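Local coordinates for protein soluble lytic murein transglycosylase (Pseudomonas aeruginosa, PDB 5OHU) that probably cleaves the glycan strands of bacterial cell-wall peptidoglycan as a lytic transglycosylase, contributing to exolytic and endolytic turnover of the wall, at residues Val309-Gly321 with Val597-Gln609. Sequence-based numbering, arbitrary orientation. Where two conformers were deposited one is given.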
ATOM      1  N   VAL A 309      13.838   0.753  12.471  1.00 15.26           N
ATOM      2  CA  VAL A 309      15.131   0.293  12.966  1.00 14.08           C
ATOM      3  C   VAL A 309      14.959  -0.514  14.243  1.00 14.36           C
ATOM      4  O   VAL A 309      15.701  -1.472  14.483  1.00 13.22           O
ATOM      5  CB  VAL A 309      16.093   1.484  13.184  1.00 16.48           C
ATOM      6  CG1 VAL A 309      17.391   1.016  13.837  1.00 11.58           C
ATOM      7  CG2 VAL A 309      16.377   2.202  11.862  1.00 11.49           C
ATOM      8  N   THR A 310      14.002  -0.138  15.085  1.00 16.43           N
ATOM      9  CA  THR A 310      13.784  -0.879  16.320  1.00 11.77           C
ATOM     10  C   THR A 310      13.329  -2.296  16.028  1.00 14.35           C
ATOM     11  O   THR A 310      13.801  -3.249  16.655  1.00 13.97           O
ATOM     12  CB  THR A 310      12.738  -0.169  17.179  1.00 20.20           C
ATOM     13  OG1 THR A 310      13.164   1.173  17.413  1.00 18.18           O
ATOM     14  CG2 THR A 310      12.575  -0.870  18.499  1.00 12.20           C
ATOM     15  N   GLU A 311      12.407  -2.446  15.081  1.00 12.28           N
ATOM     16  CA  GLU A 311      11.871  -3.760  14.757  1.00 16.36           C
ATOM     17  C   GLU A 311      12.929  -4.636  14.095  1.00 16.58           C
ATOM     18  O   GLU A 311      12.982  -5.843  14.345  1.00 14.54           O
ATOM     19  CB  GLU A 311      10.644  -3.617  13.845  1.00 11.39           C
ATOM     20  CG  GLU A 311       9.419  -3.000  14.509  1.00 14.51           C
ATOM     21  CD  GLU A 311       8.118  -3.247  13.733  1.00 25.90           C
ATOM     22  OE1 GLU A 311       8.052  -2.853  12.545  1.00 22.59           O
ATOM     23  OE2 GLU A 311       7.154  -3.815  14.310  1.00 25.78           O
ATOM     24  N   TRP A 312      13.776  -4.051  13.245  1.00 13.50           N
ATOM     25  CA  TRP A 312      14.770  -4.877  12.572  1.00 17.70           C
ATOM     26  C   TRP A 312      15.940  -5.181  13.481  1.00 13.05           C
ATOM     27  O   TRP A 312      16.563  -6.234  13.354  1.00 19.79           O
ATOM     28  CB  TRP A 312      15.207  -4.232  11.259  1.00 10.76           C
ATOM     29  CG  TRP A 312      14.343  -4.800  10.247  1.00 16.52           C
ATOM     30  CD1 TRP A 312      13.217  -4.242   9.708  1.00 19.95           C
ATOM     31  CD2 TRP A 312      14.445  -6.113   9.703  1.00 10.55           C
ATOM     32  NE1 TRP A 312      12.623  -5.129   8.836  1.00 13.58           N
ATOM     33  CE2 TRP A 312      13.355  -6.287   8.823  1.00 10.57           C
ATOM     34  CE3 TRP A 312      15.355  -7.166   9.878  1.00 12.59           C
ATOM     35  CZ2 TRP A 312      13.168  -7.454   8.089  1.00 10.49           C
ATOM     36  CZ3 TRP A 312      15.158  -8.345   9.158  1.00 15.52           C
ATOM     37  CH2 TRP A 312      14.076  -8.471   8.268  1.00 13.95           C
ATOM     38  N   ARG A 313      16.217  -4.303  14.431  1.00 19.43           N
ATOM     39  CA  ARG A 313      17.148  -4.633  15.502  0.59 21.37           C
ATOM     40  C   ARG A 313      16.651  -5.834  16.299  1.00 19.52           C
ATOM     41  O   ARG A 313      17.410  -6.766  16.593  1.00 12.84           O
ATOM     42  CB  ARG A 313      17.337  -3.417  16.413  0.59 23.16           C
ATOM     43  CG  ARG A 313      18.631  -3.447  17.197  0.59 29.27           C
ATOM     44  CD  ARG A 313      18.657  -2.480  18.385  0.59 27.52           C
ATOM     45  NE  ARG A 313      18.497  -1.093  17.982  0.59 21.75           N
ATOM     46  CZ  ARG A 313      18.582  -0.061  18.818  0.59 21.31           C
ATOM     47  NH1 ARG A 313      18.422   1.168  18.352  0.59 16.85           N
ATOM     48  NH2 ARG A 313      18.841  -0.255  20.104  0.59 12.47           N
ATOM     49  N   THR A 314      15.350  -5.849  16.636  1.00 17.30           N
ATOM     50  CA  THR A 314      14.798  -6.982  17.385  1.00 12.95           C
ATOM     51  C   THR A 314      14.719  -8.236  16.520  1.00 10.96           C
ATOM     52  O   THR A 314      15.047  -9.337  16.983  1.00 14.84           O
ATOM     53  CB  THR A 314      13.408  -6.663  17.953  1.00 21.47           C
ATOM     54  OG1 THR A 314      13.394  -5.348  18.540  1.00 16.83           O
ATOM     55  CG2 THR A 314      13.039  -7.685  19.042  1.00 18.62           C
ATOM     56  N   ARG A 315      14.294  -8.088  15.260  1.00 10.85           N
ATOM     57  CA  ARG A 315      14.234  -9.230  14.353  1.00 12.77           C
ATOM     58  C   ARG A 315      15.606  -9.871  14.189  1.00 19.85           C
ATOM     59  O   ARG A 315      15.739 -11.102  14.213  1.00 11.38           O
ATOM     60  CB  ARG A 315      13.681  -8.790  12.994  1.00 12.48           C
ATOM     61  CG  ARG A 315      12.169  -8.596  12.995  1.00 13.04           C
ATOM     62  CD  ARG A 315      11.625  -7.938  11.722  1.00 15.09           C
ATOM     63  NE  ARG A 315      10.173  -7.892  11.829  1.00 12.74           N
ATOM     64  CZ  ARG A 315       9.395  -6.910  11.395  1.00 15.31           C
ATOM     65  NH1 ARG A 315       9.917  -5.858  10.779  1.00 12.65           N
ATOM     66  NH2 ARG A 315       8.085  -6.988  11.580  1.00 14.58           N
ATOM     67  N   LEU A 316      16.640  -9.045  14.046  1.00 10.53           N
ATOM     68  CA  LEU A 316      17.979  -9.564  13.847  1.00 11.67           C
ATOM     69  C   LEU A 316      18.446 -10.336  15.077  1.00 11.42           C
ATOM     70  O   LEU A 316      19.034 -11.413  14.954  1.00 11.98           O
ATOM     71  CB  LEU A 316      18.930  -8.411  13.517  1.00 10.49           C
ATOM     72  CG  LEU A 316      20.417  -8.719  13.305  1.00 13.99           C
ATOM     73  CD1 LEU A 316      20.616  -9.818  12.271  1.00 10.28           C
ATOM     74  CD2 LEU A 316      21.159  -7.477  12.861  1.00 17.60           C
ATOM     75  N   LEU A 317      18.163  -9.817  16.276  1.00 11.27           N
ATOM     76  CA  LEU A 317      18.509 -10.560  17.484  1.00 13.69           C
ATOM     77  C   LEU A 317      17.807 -11.911  17.504  1.00 14.77           C
ATOM     78  O   LEU A 317      18.394 -12.917  17.909  1.00 13.17           O
ATOM     79  CB  LEU A 317      18.157  -9.742  18.730  1.00 10.98           C
ATOM     80  CG  LEU A 317      19.044  -8.510  18.945  1.00 17.03           C
ATOM     81  CD1 LEU A 317      18.416  -7.541  19.936  1.00 11.42           C
ATOM     82  CD2 LEU A 317      20.446  -8.961  19.414  1.00 11.18           C
ATOM     83  N   LEU A 318      16.549 -11.947  17.066  1.00 11.29           N
ATOM     84  CA  LEU A 318      15.822 -13.210  17.016  1.00 17.21           C
ATOM     85  C   LEU A 318      16.440 -14.151  15.989  1.00 12.17           C
ATOM     86  O   LEU A 318      16.593 -15.347  16.247  1.00 14.35           O
ATOM     87  CB  LEU A 318      14.346 -12.958  16.685  1.00 11.75           C
ATOM     88  CG  LEU A 318      13.487 -12.197  17.710  1.00 15.83           C
ATOM     89  CD1 LEU A 318      12.165 -11.870  17.053  1.00 10.94           C
ATOM     90  CD2 LEU A 318      13.245 -12.978  18.994  1.00 11.00           C
ATOM     91  N   ARG A 319      16.804 -13.631  14.818  1.00 10.24           N
ATOM     92  CA  ARG A 319      17.456 -14.489  13.834  1.00 14.14           C
ATOM     93  C   ARG A 319      18.772 -15.036  14.373  1.00 16.40           C
ATOM     94  O   ARG A 319      19.172 -16.150  14.028  1.00 20.01           O
ATOM     95  CB  ARG A 319      17.700 -13.729  12.533  1.00 11.32           C
ATOM     96  CG  ARG A 319      18.166 -14.620  11.373  1.00 14.29           C
ATOM     97  CD  ARG A 319      17.010 -15.278  10.640  1.00 13.08           C
ATOM     98  NE  ARG A 319      17.487 -15.919   9.413  1.00 28.15           N
ATOM     99  CZ  ARG A 319      16.724 -16.238   8.372  1.00 21.08           C
ATOM    100  NH1 ARG A 319      15.427 -15.968   8.374  1.00 19.12           N
ATOM    101  NH2 ARG A 319      17.261 -16.828   7.323  1.00 23.72           N
ATOM    102  N   LEU A 320      19.452 -14.286  15.228  1.00 14.98           N
ATOM    103  CA  LEU A 320      20.734 -14.749  15.724  1.00 18.05           C
ATOM    104  C   LEU A 320      20.601 -15.605  16.968  1.00 19.17           C
ATOM    105  O   LEU A 320      21.622 -16.031  17.514  1.00 17.35           O
ATOM    106  CB  LEU A 320      21.657 -13.564  16.013  1.00 14.57           C
ATOM    107  CG  LEU A 320      22.066 -12.821  14.729  1.00 15.95           C
ATOM    108  CD1 LEU A 320      22.467 -11.386  15.076  1.00 10.42           C
ATOM    109  CD2 LEU A 320      23.170 -13.545  13.959  1.00 10.16           C
ATOM    110  N   GLY A 321      19.378 -15.847  17.435  1.00 14.65           N
ATOM    111  CA  GLY A 321      19.200 -16.610  18.653  1.00 10.91           C
ATOM    112  C   GLY A 321      19.591 -15.891  19.925  1.00 11.32           C
ATOM    113  O   GLY A 321      19.890 -16.547  20.927  1.00 19.12           O
ATOM    114  N   VAL A 597      10.210 -17.505  13.900  1.00 10.66           N
ATOM    115  CA  VAL A 597      11.362 -16.644  13.656  1.00 14.37           C
ATOM    116  C   VAL A 597      11.542 -16.400  12.157  1.00 12.09           C
ATOM    117  O   VAL A 597      11.783 -15.269  11.715  1.00 14.39           O
ATOM    118  CB  VAL A 597      12.635 -17.248  14.281  1.00 18.13           C
ATOM    119  CG1 VAL A 597      13.885 -16.429  13.847  1.00 12.25           C
ATOM    120  CG2 VAL A 597      12.540 -17.291  15.797  1.00 10.47           C
ATOM    121  N   TRP A 598      11.454 -17.462  11.355  1.00 12.06           N
ATOM    122  CA  TRP A 598      11.650 -17.302   9.914  1.00 14.16           C
ATOM    123  C   TRP A 598      10.643 -16.328   9.328  1.00 11.98           C
ATOM    124  O   TRP A 598      11.010 -15.438   8.554  1.00 16.53           O
ATOM    125  CB  TRP A 598      11.553 -18.643   9.187  1.00 10.33           C
ATOM    126  CG  TRP A 598      11.938 -18.482   7.728  1.00 14.20           C
ATOM    127  CD1 TRP A 598      13.211 -18.458   7.214  1.00 16.99           C
ATOM    128  CD2 TRP A 598      11.053 -18.288   6.607  1.00 11.73           C
ATOM    129  NE1 TRP A 598      13.167 -18.273   5.845  1.00 16.62           N
ATOM    130  CE2 TRP A 598      11.856 -18.179   5.452  1.00 12.84           C
ATOM    131  CE3 TRP A 598       9.663 -18.230   6.468  1.00 10.68           C
ATOM    132  CZ2 TRP A 598      11.315 -17.999   4.185  1.00 16.54           C
ATOM    133  CZ3 TRP A 598       9.127 -18.048   5.202  1.00 10.82           C
ATOM    134  CH2 TRP A 598       9.954 -17.928   4.080  1.00 15.55           C
ATOM    135  N   ILE A 599       9.366 -16.471   9.698  1.00 11.12           N
ATOM    136  CA  ILE A 599       8.341 -15.565   9.187  1.00 11.27           C
ATOM    137  C   ILE A 599       8.634 -14.145   9.627  1.00 11.85           C
ATOM    138  O   ILE A 599       8.571 -13.202   8.829  1.00 13.04           O
ATOM    139  CB  ILE A 599       6.939 -16.004   9.649  1.00 11.16           C
ATOM    140  CG1 ILE A 599       6.481 -17.237   8.870  1.00 11.20           C
ATOM    141  CG2 ILE A 599       5.943 -14.891   9.366  1.00 11.31           C
ATOM    142  CD1 ILE A 599       5.541 -18.118   9.677  1.00 11.41           C
ATOM    143  N   GLU A 600       8.956 -13.974  10.911  1.00 15.60           N
ATOM    144  CA  GLU A 600       9.174 -12.643  11.454  1.00 10.83           C
ATOM    145  C   GLU A 600      10.341 -11.940  10.774  1.00 19.87           C
ATOM    146  O   GLU A 600      10.356 -10.705  10.689  1.00 13.37           O
ATOM    147  CB  GLU A 600       9.441 -12.716  12.956  1.00 10.87           C
ATOM    148  CG  GLU A 600       9.290 -11.373  13.626  1.00 12.54           C
ATOM    149  CD  GLU A 600       7.931 -10.765  13.349  1.00 23.45           C
ATOM    150  OE1 GLU A 600       6.910 -11.464  13.641  1.00 18.13           O
ATOM    151  OE2 GLU A 600       7.890  -9.633  12.789  1.00 16.13           O
ATOM    152  N   THR A 601      11.328 -12.700  10.287  1.00 15.88           N
ATOM    153  CA  THR A 601      12.537 -12.111   9.727  1.00 14.44           C
ATOM    154  C   THR A 601      12.547 -12.156   8.210  1.00 10.59           C
ATOM    155  O   THR A 601      13.604 -11.983   7.600  1.00 15.22           O
ATOM    156  CB  THR A 601      13.798 -12.784  10.284  1.00 12.33           C
ATOM    157  OG1 THR A 601      13.806 -14.175   9.937  1.00 10.16           O
ATOM    158  CG2 THR A 601      13.865 -12.648  11.823  1.00 10.29           C
ATOM    159  N   ILE A 602      11.392 -12.371   7.588  1.00 11.33           N
ATOM    160  CA  ILE A 602      11.292 -12.203   6.131  1.00 11.17           C
ATOM    161  C   ILE A 602      11.648 -10.757   5.767  1.00 16.58           C
ATOM    162  O   ILE A 602      11.101  -9.811   6.363  1.00 11.32           O
ATOM    163  CB  ILE A 602       9.869 -12.559   5.655  1.00 16.35           C
ATOM    164  CG1 ILE A 602       9.674 -14.078   5.614  1.00 12.98           C
ATOM    165  CG2 ILE A 602       9.573 -11.973   4.261  1.00 12.46           C
ATOM    166  CD1 ILE A 602       8.220 -14.439   5.434  1.00 11.55           C
ATOM    167  N   PRO A 603      12.554 -10.518   4.826  1.00 13.67           N
ATOM    168  CA  PRO A 603      12.969  -9.131   4.549  1.00 15.83           C
ATOM    169  C   PRO A 603      11.877  -8.241   3.975  1.00 20.41           C
ATOM    170  O   PRO A 603      11.892  -7.035   4.247  1.00 21.25           O
ATOM    171  CB  PRO A 603      14.130  -9.307   3.554  1.00 13.43           C
ATOM    172  CG  PRO A 603      14.538 -10.754   3.679  1.00 23.43           C
ATOM    173  CD  PRO A 603      13.275 -11.485   4.002  1.00 15.10           C
ATOM    174  N   PHE A 604      10.952  -8.777   3.169  1.00 15.67           N
ATOM    175  CA  PHE A 604       9.913  -7.962   2.534  1.00 19.91           C
ATOM    176  C   PHE A 604       8.703  -7.856   3.457  1.00 17.79           C
ATOM    177  O   PHE A 604       8.081  -8.875   3.767  1.00 19.86           O
ATOM    178  CB  PHE A 604       9.464  -8.558   1.197  1.00 18.57           C
ATOM    179  CG  PHE A 604      10.548  -8.647   0.156  1.00 22.84           C
ATOM    180  CD1 PHE A 604      11.798  -8.075   0.360  1.00 16.74           C
ATOM    181  CD2 PHE A 604      10.297  -9.306  -1.054  1.00 23.62           C
ATOM    182  CE1 PHE A 604      12.788  -8.169  -0.619  1.00 25.31           C
ATOM    183  CE2 PHE A 604      11.273  -9.402  -2.040  1.00 27.32           C
ATOM    184  CZ  PHE A 604      12.523  -8.832  -1.828  1.00 22.15           C
ATOM    185  N   ASP A 605       8.355  -6.624   3.861  1.00 15.26           N
ATOM    186  CA  ASP A 605       7.146  -6.401   4.650  1.00 11.85           C
ATOM    187  C   ASP A 605       5.933  -7.030   3.989  1.00 19.87           C
ATOM    188  O   ASP A 605       5.061  -7.585   4.671  1.00 15.17           O
ATOM    189  CB  ASP A 605       6.857  -4.907   4.830  1.00 15.51           C
ATOM    190  CG  ASP A 605       7.765  -4.231   5.840  1.00 26.94           C
ATOM    191  OD1 ASP A 605       8.389  -4.916   6.671  1.00 23.61           O
ATOM    192  OD2 ASP A 605       7.818  -2.983   5.817  1.00 30.35           O
ATOM    193  N   GLU A 606       5.833  -6.900   2.661  1.00 18.80           N
ATOM    194  CA  GLU A 606       4.666  -7.419   1.962  1.00 20.68           C
ATOM    195  C   GLU A 606       4.583  -8.925   2.112  1.00 21.10           C
ATOM    196  O   GLU A 606       3.506  -9.481   2.360  1.00 16.02           O
ATOM    197  CB  GLU A 606       4.699  -7.053   0.478  1.00 15.78           C
ATOM    198  CG  GLU A 606       3.837  -8.017  -0.346  1.00 25.50           C
ATOM    199  CD  GLU A 606       3.582  -7.572  -1.769  1.00 43.71           C
ATOM    200  OE1 GLU A 606       4.104  -6.518  -2.191  1.00 43.99           O
ATOM    201  OE2 GLU A 606       2.849  -8.297  -2.474  1.00 55.67           O
ATOM    202  N   THR A 607       5.715  -9.608   1.944  1.00 14.95           N
ATOM    203  CA  THR A 607       5.666 -11.060   1.957  1.00 11.57           C
ATOM    204  C   THR A 607       5.407 -11.582   3.366  1.00 14.15           C
ATOM    205  O   THR A 607       4.676 -12.566   3.546  1.00 12.70           O
ATOM    206  CB  THR A 607       6.954 -11.622   1.381  1.00 14.99           C
ATOM    207  OG1 THR A 607       7.138 -11.090   0.068  1.00 13.22           O
ATOM    208  CG2 THR A 607       6.865 -13.124   1.296  1.00 11.41           C
ATOM    209  N   ARG A 608       5.961 -10.912   4.379  1.00 11.39           N
ATOM    210  CA  ARG A 608       5.701 -11.330   5.757  1.00 15.67           C
ATOM    211  C   ARG A 608       4.210 -11.270   6.064  1.00 18.19           C
ATOM    212  O   ARG A 608       3.630 -12.233   6.589  1.00 12.82           O
ATOM    213  CB  ARG A 608       6.486 -10.469   6.749  1.00 11.24           C
ATOM    214  CG  ARG A 608       6.058 -10.759   8.221  1.00 13.69           C
ATOM    215  CD  ARG A 608       6.571  -9.737   9.228  1.00 24.10           C
ATOM    216  NE  ARG A 608       7.996  -9.503   9.036  1.00 38.39           N
ATOM    217  CZ  ARG A 608       8.528  -8.391   8.535  1.00 38.73           C
ATOM    218  NH1 ARG A 608       7.760  -7.342   8.200  1.00 11.13           N
ATOM    219  NH2 ARG A 608       9.845  -8.331   8.398  1.00 25.74           N
ATOM    220  N   GLN A 609       3.560 -10.162   5.691  1.00 11.85           N
ATOM    221  CA  GLN A 609       2.134 -10.014   5.964  1.00 12.18           C
ATOM    222  C   GLN A 609       1.313 -10.965   5.103  1.00 12.41           C
ATOM    223  O   GLN A 609       0.315 -11.529   5.568  1.00 12.67           O
ATOM    224  CB  GLN A 609       1.690  -8.570   5.721  1.00 14.65           C
ATOM    225  CG  GLN A 609       0.294  -8.269   6.263  1.00 14.37           C
ATOM    226  CD  GLN A 609       0.231  -8.440   7.779  1.00 21.11           C
ATOM    227  OE1 GLN A 609       1.052  -7.874   8.487  1.00 20.50           O
ATOM    228  NE2 GLN A 609      -0.724  -9.246   8.279  1.00 12.94           N
TER
HETATM  229  O   HOH W   1      10.160  -3.471   8.389  1.00 25.28           O
HETATM  230  O   HOH W   2      10.880  -5.866   6.434  1.00 29.79           O
HETATM  231  O   HOH W   3      13.339 -15.151   6.768  1.00 18.48           O
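Arg-315 leaves its helix with CG anti to the carbonyl carbon (chi1 -77°) and runs extended to NE, which carries its guanidinium flat onto that of Arg-608, whose chain comes from the opposite direction and bends at chi3. The two groups stack with centres 3.3 Å apart and planes nearly parallel. Acidic groups around the pair probably offset the like charges. Glu-600, crossing Arg-315 at about a right angle with its carboxylate almost coplanar with the guanidinium, is gripped side-on through a single oxygen: NE of Arg-315 reaches the anti lone pair of Glu-600 OE2 at 3.0 Å, and NH2 of Arg-315 meets the same atom at 2.9 Å. Asp-605 OD1 takes NH1 of Arg-608 in a 2.9 Å salt bridge, while Arg-608 NE bonds to the Glu-600 carbonyl from above its plane; these bonds limit rotation of the second guanidinium. Trp-312 sets its ring edge near the carbonyls of Thr-601 and Ile-602, with CD of Arg-315 over one face, and two waters link its NE1, weakly, to Asp-605 OD1. One turn further along, Arg-319 NH1 donates to Thr-601 OG1 (2.9 Å, 151°), a hydroxyl that itself donates to the Val-597 carbonyl. The methyl CG2 of Thr-601 rests 3.4 Å from the carbonyl O of Arg-315, and Val-597 CG1 lies against the backbone of Leu-318. Beyond the pair, Glu-600 OE1 is held by Tyr-375 and Trp-346, Glu-311 by Arg-342 and Trp-343, and Arg-319 NH2 by the Trp-586 carbonyl. The largely buried contact thus joins the Slt helical ring to the lysozyme-like transglycosylase domain, fastening helix 307-319, backed by helix 323-330, to the bend between helices 595-600 and 605-624, which pack in turn on helices 569-578 and 580-586.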